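Local coordinates for VC0179-like protein (Escherichia coli, PDB 4XJ6) that acts as a dinucleotide cyclase, a bacterial homolog of cyclic GMP-AMP synthase that probably joins nucleoside triphosphates into a cyclic dinucleotide with the help of magnesium ions, at residues F45-R56 with D94-P105; E70-S78 with T158-E166. All coordinates share one frame; numbering follows the deposited sequence.

Contact 1: F45-R56 with D94-P105; sequences FQEARQVAIDVR and DEARDDFIKFQP
Phe100 drives its ring as a knob into the hole formed by Phe45, Ala48, Arg49 and Ala52, the tight part of a helix-helix contact crossing at -137°. Its CG stands anti to the backbone N (chi1 -174°), which carries the ring across to the other helix. There Ala48 CB touches Phe100 CZ at the ring edge (3.7 Å), Ala52 CB meets the same edge, and Arg49 CG lies over one face, a CH-pi contact 4.0 Å from the centroid. Beyond the end of helix 94-102, Pro105 CG sits over a face of the Phe45 ring, also CH-pi.

The other end is polar and more open. Arg56 forms salt bridges to two aspartates: NH2 to Asp94 OD1 in the guanidinium plane (2.8 Å, 163° at the hydrogen), NH1 to Asp98 OD1 (3.0 Å), tilted from that plane. Arg97 CD covers one guanidinium face, 3.5 Å from Arg56 CZ. Arg97 itself is buried: its NH1 donates to Ala52 O (3.2 Å) and to Ile89 O.

Helix 149-166 closes the aromatic end through Leu151 and Leu155, strand 128-138 adds Met136, and helix 62-69 packs on Val51 and Val55.

Contact 2: E70-S78 with T158-E166; sequences EKTNVRYLS and TSLKSLEAE
Glu166 OE2 takes a hydrogen bond from a water at 2.6 Å, and the same water donates to Asn73 OD1 at 2.8 Å, so one molecule bridges the end of helix 149-166 to the turn at 73-76. Tyr76 OH lies 3.2 Å from Glu166 OE2, with ring and carboxylate planes nearly perpendicular (87°). The other carboxylate oxygen, Glu166 OE1, forms a salt bridge with Arg40, and Asn73 ND2 is held by Glu47; both partners come from helix 24-57 and would help fix the amide and the carboxylate that the water joins. Arg75 NH1 donates weakly to Tyr76 OH, bringing a positive charge near the carboxylate.

Residues 70-78 link helix 62-69 to helix 79-90. An ST turn starts the bend, with Thr72 OG1 accepting from Val74 N; one 3-10 turn follows at 73-76, and Ser78 is the N-cap of the next helix. The bend thus lays Asn73, Tyr76 and Leu77 along one helix of the nucleotidyltransferase domain.

Away from the water the contact is mostly van der Waals, carbon against carbon or oxygen. Tyr76 CG, anti to its carbonyl carbon (chi1 -61°), sets the ring against the helix, where its two delta carbons meet different residues: CD1 touches Ala165 CB at 3.5 Å and CD2 touches Ser162 CB, also at 3.5 Å. Thr158 turns its methyl to the turn, CG2 lying 3.4 Å from Asn73 O. Its hydroxyl is spent within the helix on Leu154 O, yet Leu77 CD1 still presses against Thr158 OG1 (3.3 Å). Ser162 OG, also bonded to Arg40, donates to Ser159 O (2.6 Å) from the face Leu163 N uses, while its CB faces Tyr76 and Asn73. Leu77 CD2 rests against the aliphatic CD of Lys161.

Overall arrangement
Contacts 1 and 2 lie about 19 Å apart, centre to centre, and meet around helices 24-57 and 149-166. Glu47, within 45-56, accepts a probable hydrogen bond from Asn73 of contact 2, while Leu155, one turn before 158-166, packs under the aromatic core of contact 1. Both are partly buried and neither contains a magnesium ligand. Contact 1, a helix pair, buries the larger surface (827 against 462 Å²) and joins a ring-filled core to direct Arg-Asp salt bridges at its outer end. In contact 2 a short turn lies on a helix; Tyr76 and Leu77 pack on small side chains and on the chain of Lys161, and the polar link between its segments runs through water.

Contact 1: F45-R56 with D94-P105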
loop_
_atom_site.group_PDB
_atom_site.type_symbol
_atom_site.label_atom_id
_atom_site.label_comp_id
_atom_site.label_asym_id
_atom_site.label_seq_id
_atom_site.Cartn_x
_atom_site.Cartn_y
_atom_site.Cartn_z
ATOM N N PHE A 45 -2.250 -9.492 20.602
ATOM C CA PHE A 45 -1.640 -10.805 20.443
ATOM C C PHE A 45 -1.193 -11.370 21.787
ATOM O O PHE A 45 -1.357 -12.559 22.046
ATOM C CB PHE A 45 -0.454 -10.734 19.473
ATOM C CG PHE A 45 -0.807 -11.080 18.055
ATOM C CD1 PHE A 45 -1.512 -10.189 17.260
ATOM C CD2 PHE A 45 -0.424 -12.296 17.513
ATOM C CE1 PHE A 45 -1.833 -10.509 15.954
ATOM C CE2 PHE A 45 -0.742 -12.619 16.206
ATOM C CZ PHE A 45 -1.447 -11.725 15.427
ATOM N N GLN A 46 -0.633 -10.513 22.639
ATOM C CA GLN A 46 -0.207 -10.929 23.972
ATOM C C GLN A 46 -1.397 -11.363 24.819
ATOM O O GLN A 46 -1.353 -12.398 25.486
ATOM C CB GLN A 46 0.549 -9.802 24.679
ATOM C CG GLN A 46 0.852 -10.095 26.144
ATOM C CD GLN A 46 1.637 -8.986 26.823
ATOM O OE1 GLN A 46 2.836 -8.829 26.593
ATOM N NE2 GLN A 46 0.962 -8.215 27.669
ATOM N N GLU A 47 -2.457 -10.559 24.790
ATOM C CA GLU A 47 -3.681 -10.864 25.524
ATOM C C GLU A 47 -4.286 -12.180 25.053
ATOM O O GLU A 47 -4.749 -12.987 25.860
ATOM C CB GLU A 47 -4.698 -9.730 25.365
ATOM C CG GLU A 47 -4.307 -8.438 26.067
ATOM C CD GLU A 47 -5.283 -7.309 25.796
ATOM O OE1 GLU A 47 -5.893 -7.296 24.705
ATOM O OE2 GLU A 47 -5.440 -6.436 26.675
ATOM N N ALA A 48 -4.273 -12.389 23.740
ATOM C CA ALA A 48 -4.795 -13.615 23.153
ATOM C C ALA A 48 -3.922 -14.809 23.519
ATOM O O ALA A 48 -4.429 -15.892 23.811
ATOM C CB ALA A 48 -4.902 -13.475 21.642
ATOM N N ARG A 49 -2.608 -14.599 23.506
ATOM C CA ARG A 49 -1.650 -15.647 23.847
ATOM C C ARG A 49 -1.828 -16.116 25.283
ATOM O O ARG A 49 -1.776 -17.313 25.562
ATOM C CB ARG A 49 -0.213 -15.162 23.634
ATOM C CG ARG A 49 0.247 -15.202 22.187
ATOM C CD ARG A 49 1.722 -14.865 22.074
ATOM N NE ARG A 49 2.011 -13.504 22.507
ATOM C CZ ARG A 49 3.220 -13.081 22.854
ATOM N NH1 ARG A 49 4.249 -13.919 22.825
ATOM N NH2 ARG A 49 3.398 -11.824 23.236
ATOM N N GLN A 50 -2.043 -15.164 26.185
ATOM C CA GLN A 50 -2.251 -15.466 27.596
ATOM C C GLN A 50 -3.459 -16.374 27.800
ATOM O O GLN A 50 -3.400 -17.338 28.563
ATOM C CB GLN A 50 -2.428 -14.176 28.400
ATOM C CG GLN A 50 -2.585 -14.400 29.895
ATOM C CD GLN A 50 -1.362 -15.045 30.521
ATOM O OE1 GLN A 50 -1.370 -16.233 30.848
ATOM N NE2 GLN A 50 -0.303 -14.263 30.695
ATOM N N VAL A 51 -4.551 -16.057 27.111
ATOM C CA VAL A 51 -5.764 -16.860 27.186
ATOM C C VAL A 51 -5.516 -18.216 26.530
ATOM O O VAL A 51 -5.980 -19.244 27.021
ATOM C CB VAL A 51 -6.961 -16.147 26.519
ATOM C CG1 VAL A 51 -8.193 -17.036 26.532
ATOM C CG2 VAL A 51 -7.248 -14.820 27.223
ATOM N N ALA A 52 -4.761 -18.208 25.434
ATOM C CA ALA A 52 -4.371 -19.436 24.750
ATOM C C ALA A 52 -3.569 -20.340 25.682
ATOM O O ALA A 52 -3.696 -21.561 25.637
ATOM C CB ALA A 52 -3.568 -19.114 23.496
ATOM N N ILE A 53 -2.745 -19.727 26.526
ATOM C CA ILE A 53 -2.002 -20.467 27.538
ATOM C C ILE A 53 -2.959 -21.068 28.558
ATOM O O ILE A 53 -2.935 -22.271 28.813
ATOM C CB ILE A 53 -0.979 -19.570 28.271
ATOM C CG1 ILE A 53 0.112 -19.104 27.308
ATOM C CG2 ILE A 53 -0.352 -20.317 29.435
ATOM C CD1 ILE A 53 1.083 -18.106 27.911
ATOM N N ASP A 54 -3.812 -20.216 29.121
ATOM C CA ASP A 54 -4.736 -20.610 30.180
ATOM C C ASP A 54 -5.698 -21.719 29.759
ATOM O O ASP A 54 -6.148 -22.499 30.601
ATOM C CB ASP A 54 -5.533 -19.395 30.657
ATOM C CG ASP A 54 -4.648 -18.304 31.235
ATOM O OD1 ASP A 54 -3.499 -18.607 31.620
ATOM O OD2 ASP A 54 -5.106 -17.144 31.307
ATOM N N VAL A 55 -6.014 -21.781 28.466
ATOM C CA VAL A 55 -6.919 -22.797 27.933
ATOM C C VAL A 55 -6.444 -24.206 28.267
ATOM O O VAL A 55 -7.161 -24.973 28.906
ATOM C CB VAL A 55 -7.077 -22.669 26.399
ATOM C CG1 VAL A 55 -7.641 -23.953 25.802
ATOM C CG2 VAL A 55 -7.969 -21.493 26.052
ATOM N N ARG A 56 -5.229 -24.539 27.844
ATOM C CA ARG A 56 -4.693 -25.871 28.081
ATOM C C ARG A 56 -4.113 -25.979 29.485
ATOM O O ARG A 56 -4.039 -27.067 30.054
ATOM C CB ARG A 56 -3.625 -26.222 27.040
ATOM C CG ARG A 56 -2.383 -25.345 27.090
ATOM C CD ARG A 56 -1.138 -26.157 26.775
ATOM N NE ARG A 56 -1.258 -26.853 25.500
ATOM C CZ ARG A 56 -0.591 -26.520 24.401
ATOM N NH1 ARG A 56 0.258 -25.501 24.422
ATOM N NH2 ARG A 56 -0.766 -27.210 23.284
ATOM N N ASP A 94 -2.723 -28.475 19.320
ATOM C CA ASP A 94 -1.548 -28.336 20.179
ATOM C C ASP A 94 -0.367 -27.715 19.441
ATOM O O ASP A 94 0.292 -26.815 19.958
ATOM C CB ASP A 94 -1.140 -29.695 20.754
ATOM C CG ASP A 94 -2.071 -30.171 21.854
ATOM O OD1 ASP A 94 -2.433 -29.352 22.723
ATOM O OD2 ASP A 94 -2.442 -31.365 21.848
ATOM N N GLU A 95 -0.111 -28.194 18.229
ATOM C CA GLU A 95 1.004 -27.703 17.426
ATOM C C GLU A 95 0.824 -26.225 17.084
ATOM O O GLU A 95 1.750 -25.427 17.228
ATOM C CB GLU A 95 1.144 -28.525 16.142
ATOM C CG GLU A 95 1.330 -30.023 16.362
ATOM C CD GLU A 95 0.036 -30.742 16.696
ATOM O OE1 GLU A 95 -1.016 -30.074 16.791
ATOM O OE2 GLU A 95 0.071 -31.978 16.866
ATOM N N ALA A 96 -0.374 -25.869 16.630
ATOM C CA ALA A 96 -0.689 -24.482 16.315
ATOM C C ALA A 96 -0.640 -23.634 17.579
ATOM O O ALA A 96 -0.160 -22.500 17.556
ATOM C CB ALA A 96 -2.055 -24.376 15.655
ATOM N N ARG A 97 -1.133 -24.194 18.681
ATOM C CA ARG A 97 -1.159 -23.484 19.953
ATOM C C ARG A 97 0.259 -23.220 20.452
ATOM O O ARG A 97 0.552 -22.136 20.956
ATOM C CB ARG A 97 -1.950 -24.271 21.000
ATOM C CG ARG A 97 -2.321 -23.452 22.227
ATOM C CD ARG A 97 -3.004 -24.297 23.287
ATOM N NE ARG A 97 -4.277 -24.840 22.827
ATOM C CZ ARG A 97 -5.427 -24.173 22.871
ATOM N NH1 ARG A 97 -5.462 -22.935 23.349
ATOM N NH2 ARG A 97 -6.541 -24.742 22.431
ATOM N N ASP A 98 1.131 -24.214 20.300
ATOM C CA ASP A 98 2.530 -24.086 20.696
ATOM C C ASP A 98 3.205 -22.933 19.963
ATOM O O ASP A 98 3.928 -22.139 20.565
ATOM C CB ASP A 98 3.287 -25.390 20.430
ATOM C CG ASP A 98 2.900 -26.495 21.391
ATOM O OD1 ASP A 98 2.398 -26.179 22.488
ATOM O OD2 ASP A 98 3.101 -27.681 21.049
ATOM N N ASP A 99 2.961 -22.848 18.658
ATOM C CA ASP A 99 3.509 -21.772 17.844
ATOM C C ASP A 99 2.974 -20.416 18.291
ATOM O O ASP A 99 3.736 -19.459 18.451
ATOM C CB ASP A 99 3.181 -21.996 16.367
ATOM C CG ASP A 99 3.972 -23.137 15.759
ATOM O OD1 ASP A 99 5.072 -23.438 16.263
ATOM O OD2 ASP A 99 3.494 -23.728 14.767
ATOM N N PHE A 100 1.661 -20.351 18.489
ATOM C CA PHE A 100 0.990 -19.112 18.855
ATOM C C PHE A 100 1.530 -18.557 20.167
ATOM O O PHE A 100 1.785 -17.364 20.284
ATOM C CB PHE A 100 -0.521 -19.339 18.950
ATOM C CG PHE A 100 -1.311 -18.083 19.188
ATOM C CD1 PHE A 100 -1.328 -17.072 18.243
ATOM C CD2 PHE A 100 -2.047 -17.921 20.349
ATOM C CE1 PHE A 100 -2.054 -15.917 18.456
ATOM C CE2 PHE A 100 -2.776 -16.771 20.568
ATOM C CZ PHE A 100 -2.781 -15.766 19.622
ATOM N N ILE A 101 1.722 -19.441 21.139
ATOM C CA ILE A 101 2.200 -19.061 22.463
ATOM C C ILE A 101 3.681 -18.676 22.452
ATOM O O ILE A 101 4.110 -17.779 23.182
ATOM C CB ILE A 101 1.971 -20.213 23.474
ATOM C CG1 ILE A 101 0.475 -20.466 23.653
ATOM C CG2 ILE A 101 2.626 -19.917 24.817
ATOM C CD1 ILE A 101 0.172 -21.708 24.453
ATOM N N LYS A 102 4.456 -19.339 21.600
ATOM C CA LYS A 102 5.909 -19.175 21.596
ATOM C C LYS A 102 6.395 -17.889 20.924
ATOM O O LYS A 102 7.333 -17.253 21.403
ATOM C CB LYS A 102 6.565 -20.385 20.922
ATOM C CG LYS A 102 8.082 -20.303 20.827
ATOM C CD LYS A 102 8.679 -21.582 20.261
ATOM C CE LYS A 102 10.174 -21.430 20.033
ATOM N NZ LYS A 102 10.896 -21.069 21.285
ATOM N N PHE A 103 5.766 -17.507 19.818
ATOM C CA PHE A 103 6.274 -16.401 19.010
ATOM C C PHE A 103 5.431 -15.137 19.101
ATOM O O PHE A 103 4.208 -15.197 19.199
ATOM C CB PHE A 103 6.387 -16.834 17.547
ATOM C CG PHE A 103 7.281 -18.019 17.339
ATOM C CD1 PHE A 103 8.656 -17.862 17.266
ATOM C CD2 PHE A 103 6.749 -19.290 17.225
ATOM C CE1 PHE A 103 9.482 -18.953 17.078
ATOM C CE2 PHE A 103 7.568 -20.384 17.036
ATOM C CZ PHE A 103 8.936 -20.217 16.963
ATOM N N GLN A 104 6.107 -13.992 19.076
ATOM C CA GLN A 104 5.442 -12.697 18.998
ATOM C C GLN A 104 5.266 -12.287 17.540
ATOM O O GLN A 104 6.050 -12.694 16.684
ATOM C CB GLN A 104 6.238 -11.624 19.749
ATOM C CG GLN A 104 6.057 -11.636 21.256
ATOM C CD GLN A 104 6.157 -10.246 21.857
ATOM O OE1 GLN A 104 5.160 -9.528 21.958
ATOM N NE2 GLN A 104 7.361 -9.858 22.259
ATOM N N PRO A 105 4.230 -11.484 17.250
ATOM C CA PRO A 105 4.080 -10.950 15.892
ATOM C C PRO A 105 5.211 -9.988 15.534
ATOM O O PRO A 105 5.693 -9.263 16.405
ATOM C CB PRO A 105 2.737 -10.216 15.949
ATOM C CG PRO A 105 2.533 -9.903 17.390
ATOM C CD PRO A 105 3.129 -11.062 18.133
#

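Contact 2: E70-S78 with T158-E166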
loop_
_atom_site.group_PDB
_atom_site.type_symbol
_atom_site.label_atom_id
_atom_site.label_comp_id
_atom_site.label_asym_id
_atom_site.label_seq_id
_atom_site.Cartn_x
_atom_site.Cartn_y
_atom_site.Cartn_z
ATOM N N GLU A 70 -13.374 -11.027 26.920
ATOM C CA GLU A 70 -14.188 -9.831 27.109
ATOM C C GLU A 70 -13.652 -8.963 28.240
ATOM O O GLU A 70 -14.326 -8.046 28.707
ATOM C CB GLU A 70 -15.643 -10.207 27.388
ATOM C CG GLU A 70 -16.461 -10.540 26.151
ATOM C CD GLU A 70 -17.846 -11.050 26.502
ATOM O OE1 GLU A 70 -18.096 -11.308 27.698
ATOM O OE2 GLU A 70 -18.685 -11.193 25.587
ATOM N N LYS A 71 -12.440 -9.269 28.689
ATOM C CA LYS A 71 -11.718 -8.403 29.609
ATOM C C LYS A 71 -10.537 -7.784 28.877
ATOM O O LYS A 71 -9.806 -6.962 29.430
ATOM C CB LYS A 71 -11.241 -9.177 30.840
ATOM C CG LYS A 71 -12.362 -9.732 31.697
ATOM C CD LYS A 71 -11.814 -10.621 32.801
ATOM C CE LYS A 71 -12.931 -11.364 33.517
ATOM N NZ LYS A 71 -12.440 -12.613 34.167
ATOM N N THR A 72 -10.365 -8.188 27.621
ATOM C CA THR A 72 -9.283 -7.688 26.786
ATOM C C THR A 72 -9.813 -6.770 25.685
ATOM O O THR A 72 -10.968 -6.350 25.719
ATOM C CB THR A 72 -8.493 -8.842 26.141
ATOM O OG1 THR A 72 -9.293 -9.463 25.129
ATOM C CG2 THR A 72 -8.116 -9.880 27.184
ATOM N N ASN A 73 -8.965 -6.472 24.703
ATOM C CA ASN A 73 -9.357 -5.624 23.580
ATOM C C ASN A 73 -10.390 -6.291 22.677
ATOM O O ASN A 73 -11.014 -5.631 21.846
ATOM C CB ASN A 73 -8.132 -5.231 22.749
ATOM C CG ASN A 73 -7.294 -4.158 23.412
ATOM O OD1 ASN A 73 -7.636 -2.977 23.373
ATOM N ND2 ASN A 73 -6.181 -4.561 24.013
ATOM N N VAL A 74 -10.559 -7.600 22.844
ATOM C CA VAL A 74 -11.542 -8.375 22.090
ATOM C C VAL A 74 -12.959 -7.877 22.390
ATOM O O VAL A 74 -13.894 -8.138 21.635
ATOM C CB VAL A 74 -11.408 -9.890 22.411
ATOM C CG1 VAL A 74 -12.390 -10.737 21.603
ATOM C CG2 VAL A 74 -9.990 -10.355 22.142
ATOM N N ARG A 75 -13.095 -7.146 23.495
ATOM C CA ARG A 75 -14.324 -6.428 23.837
ATOM C C ARG A 75 -14.961 -5.703 22.651
ATOM O O ARG A 75 -16.183 -5.646 22.533
ATOM C CB ARG A 75 -14.044 -5.398 24.940
ATOM C CG ARG A 75 -14.079 -5.938 26.357
ATOM C CD ARG A 75 -13.714 -4.861 27.377
ATOM N NE ARG A 75 -12.308 -4.471 27.288
ATOM C CZ ARG A 75 -11.885 -3.252 26.974
ATOM N NH1 ARG A 75 -12.761 -2.288 26.723
ATOM N NH2 ARG A 75 -10.585 -2.994 26.917
ATOM N N TYR A 76 -14.118 -5.154 21.779
ATOM C CA TYR A 76 -14.566 -4.220 20.748
ATOM C C TYR A 76 -15.007 -4.896 19.449
ATOM O O TYR A 76 -15.496 -4.230 18.534
ATOM C CB TYR A 76 -13.455 -3.203 20.464
ATOM C CG TYR A 76 -13.089 -2.384 21.683
ATOM C CD1 TYR A 76 -13.982 -1.459 22.209
ATOM C CD2 TYR A 76 -11.862 -2.544 22.315
ATOM C CE1 TYR A 76 -13.661 -0.709 23.325
ATOM C CE2 TYR A 76 -11.532 -1.799 23.435
ATOM C CZ TYR A 76 -12.434 -0.884 23.933
ATOM O OH TYR A 76 -12.105 -0.145 25.044
ATOM N N LEU A 77 -14.835 -6.211 19.366
ATOM C CA LEU A 77 -15.415 -6.971 18.266
ATOM C C LEU A 77 -16.918 -7.107 18.495
ATOM O O LEU A 77 -17.396 -6.928 19.615
ATOM C CB LEU A 77 -14.768 -8.353 18.148
ATOM C CG LEU A 77 -13.269 -8.474 17.864
ATOM C CD1 LEU A 77 -12.850 -9.934 17.925
ATOM C CD2 LEU A 77 -12.925 -7.881 16.512
ATOM N N SER A 78 -17.661 -7.421 17.439
ATOM C CA SER A 78 -19.086 -7.709 17.575
ATOM C C SER A 78 -19.249 -9.012 18.364
ATOM O O SER A 78 -18.293 -9.779 18.475
ATOM C CB SER A 78 -19.750 -7.806 16.199
ATOM O OG SER A 78 -19.202 -8.866 15.440
ATOM N N THR A 158 -9.361 -6.849 15.925
ATOM C CA THR A 158 -9.415 -6.457 17.329
ATOM C C THR A 158 -8.571 -5.216 17.595
ATOM O O THR A 158 -9.014 -4.282 18.262
ATOM C CB THR A 158 -8.937 -7.596 18.248
ATOM O OG1 THR A 158 -9.838 -8.704 18.146
ATOM C CG2 THR A 158 -8.892 -7.135 19.692
ATOM N N SER A 159 -7.355 -5.212 17.059
ATOM C CA SER A 159 -6.436 -4.095 17.246
ATOM C C SER A 159 -6.983 -2.790 16.675
ATOM O O SER A 159 -7.008 -1.768 17.361
ATOM C CB SER A 159 -5.088 -4.412 16.606
ATOM O OG SER A 159 -4.187 -3.337 16.769
ATOM N N LEU A 160 -7.421 -2.829 15.423
ATOM C CA LEU A 160 -7.870 -1.626 14.732
ATOM C C LEU A 160 -9.229 -1.139 15.237
ATOM O O LEU A 160 -9.468 0.065 15.318
ATOM C CB LEU A 160 -7.923 -1.877 13.225
ATOM C CG LEU A 160 -6.603 -2.352 12.615
ATOM C CD1 LEU A 160 -6.744 -2.560 11.114
ATOM C CD2 LEU A 160 -5.469 -1.377 12.929
ATOM N N LYS A 161 -10.112 -2.074 15.577
ATOM C CA LYS A 161 -11.426 -1.718 16.104
ATOM C C LYS A 161 -11.322 -1.158 17.518
ATOM O O LYS A 161 -12.156 -0.353 17.937
ATOM C CB LYS A 161 -12.362 -2.924 16.084
ATOM C CG LYS A 161 -12.910 -3.253 14.705
ATOM C CD LYS A 161 -13.753 -4.517 14.726
ATOM C CE LYS A 161 -15.096 -4.287 14.054
ATOM N NZ LYS A 161 -15.482 -5.412 13.160
ATOM N N SER A 162 -10.298 -1.581 18.254
ATOM C CA SER A 162 -10.056 -1.040 19.587
ATOM C C SER A 162 -9.544 0.391 19.482
ATOM O O SER A 162 -9.851 1.234 20.322
ATOM C CB SER A 162 -9.058 -1.908 20.355
ATOM O OG SER A 162 -7.747 -1.767 19.830
ATOM N N LEU A 163 -8.755 0.651 18.444
ATOM C CA LEU A 163 -8.258 1.991 18.165
ATOM C C LEU A 163 -9.400 2.890 17.694
ATOM O O LEU A 163 -9.470 4.066 18.062
ATOM C CB LEU A 163 -7.147 1.950 17.116
ATOM C CG LEU A 163 -5.837 1.296 17.555
ATOM C CD1 LEU A 163 -4.839 1.271 16.409
ATOM C CD2 LEU A 163 -5.262 2.035 18.750
ATOM N N GLU A 164 -10.289 2.322 16.883
ATOM C CA GLU A 164 -11.473 3.026 16.407
ATOM C C GLU A 164 -12.367 3.458 17.563
ATOM O O GLU A 164 -12.783 4.612 17.647
ATOM C CB GLU A 164 -12.262 2.137 15.444
ATOM C CG GLU A 164 -13.636 2.675 15.089
ATOM C CD GLU A 164 -14.405 1.756 14.162
ATOM O OE1 GLU A 164 -14.818 0.662 14.602
ATOM O OE2 GLU A 164 -14.592 2.130 12.987
ATOM N N ALA A 165 -12.650 2.516 18.454
ATOM C CA ALA A 165 -13.570 2.748 19.562
ATOM C C ALA A 165 -13.018 3.745 20.577
ATOM O O ALA A 165 -13.772 4.512 21.176
ATOM C CB ALA A 165 -13.897 1.436 20.249
ATOM N N GLU A 166 -11.704 3.728 20.769
ATOM C CA GLU A 166 -11.076 4.556 21.791
ATOM C C GLU A 166 -10.651 5.933 21.278
ATOM O O GLU A 166 -10.304 6.808 22.068
ATOM C CB GLU A 166 -9.867 3.827 22.380
ATOM C CG GLU A 166 -10.229 2.640 23.258
ATOM C CD GLU A 166 -9.011 1.887 23.748
ATOM O OE1 GLU A 166 -7.890 2.232 23.319
ATOM O OE2 GLU A 166 -9.172 0.953 24.561
HETATM O O HOH W 1 -7.521 -0.927 25.268
#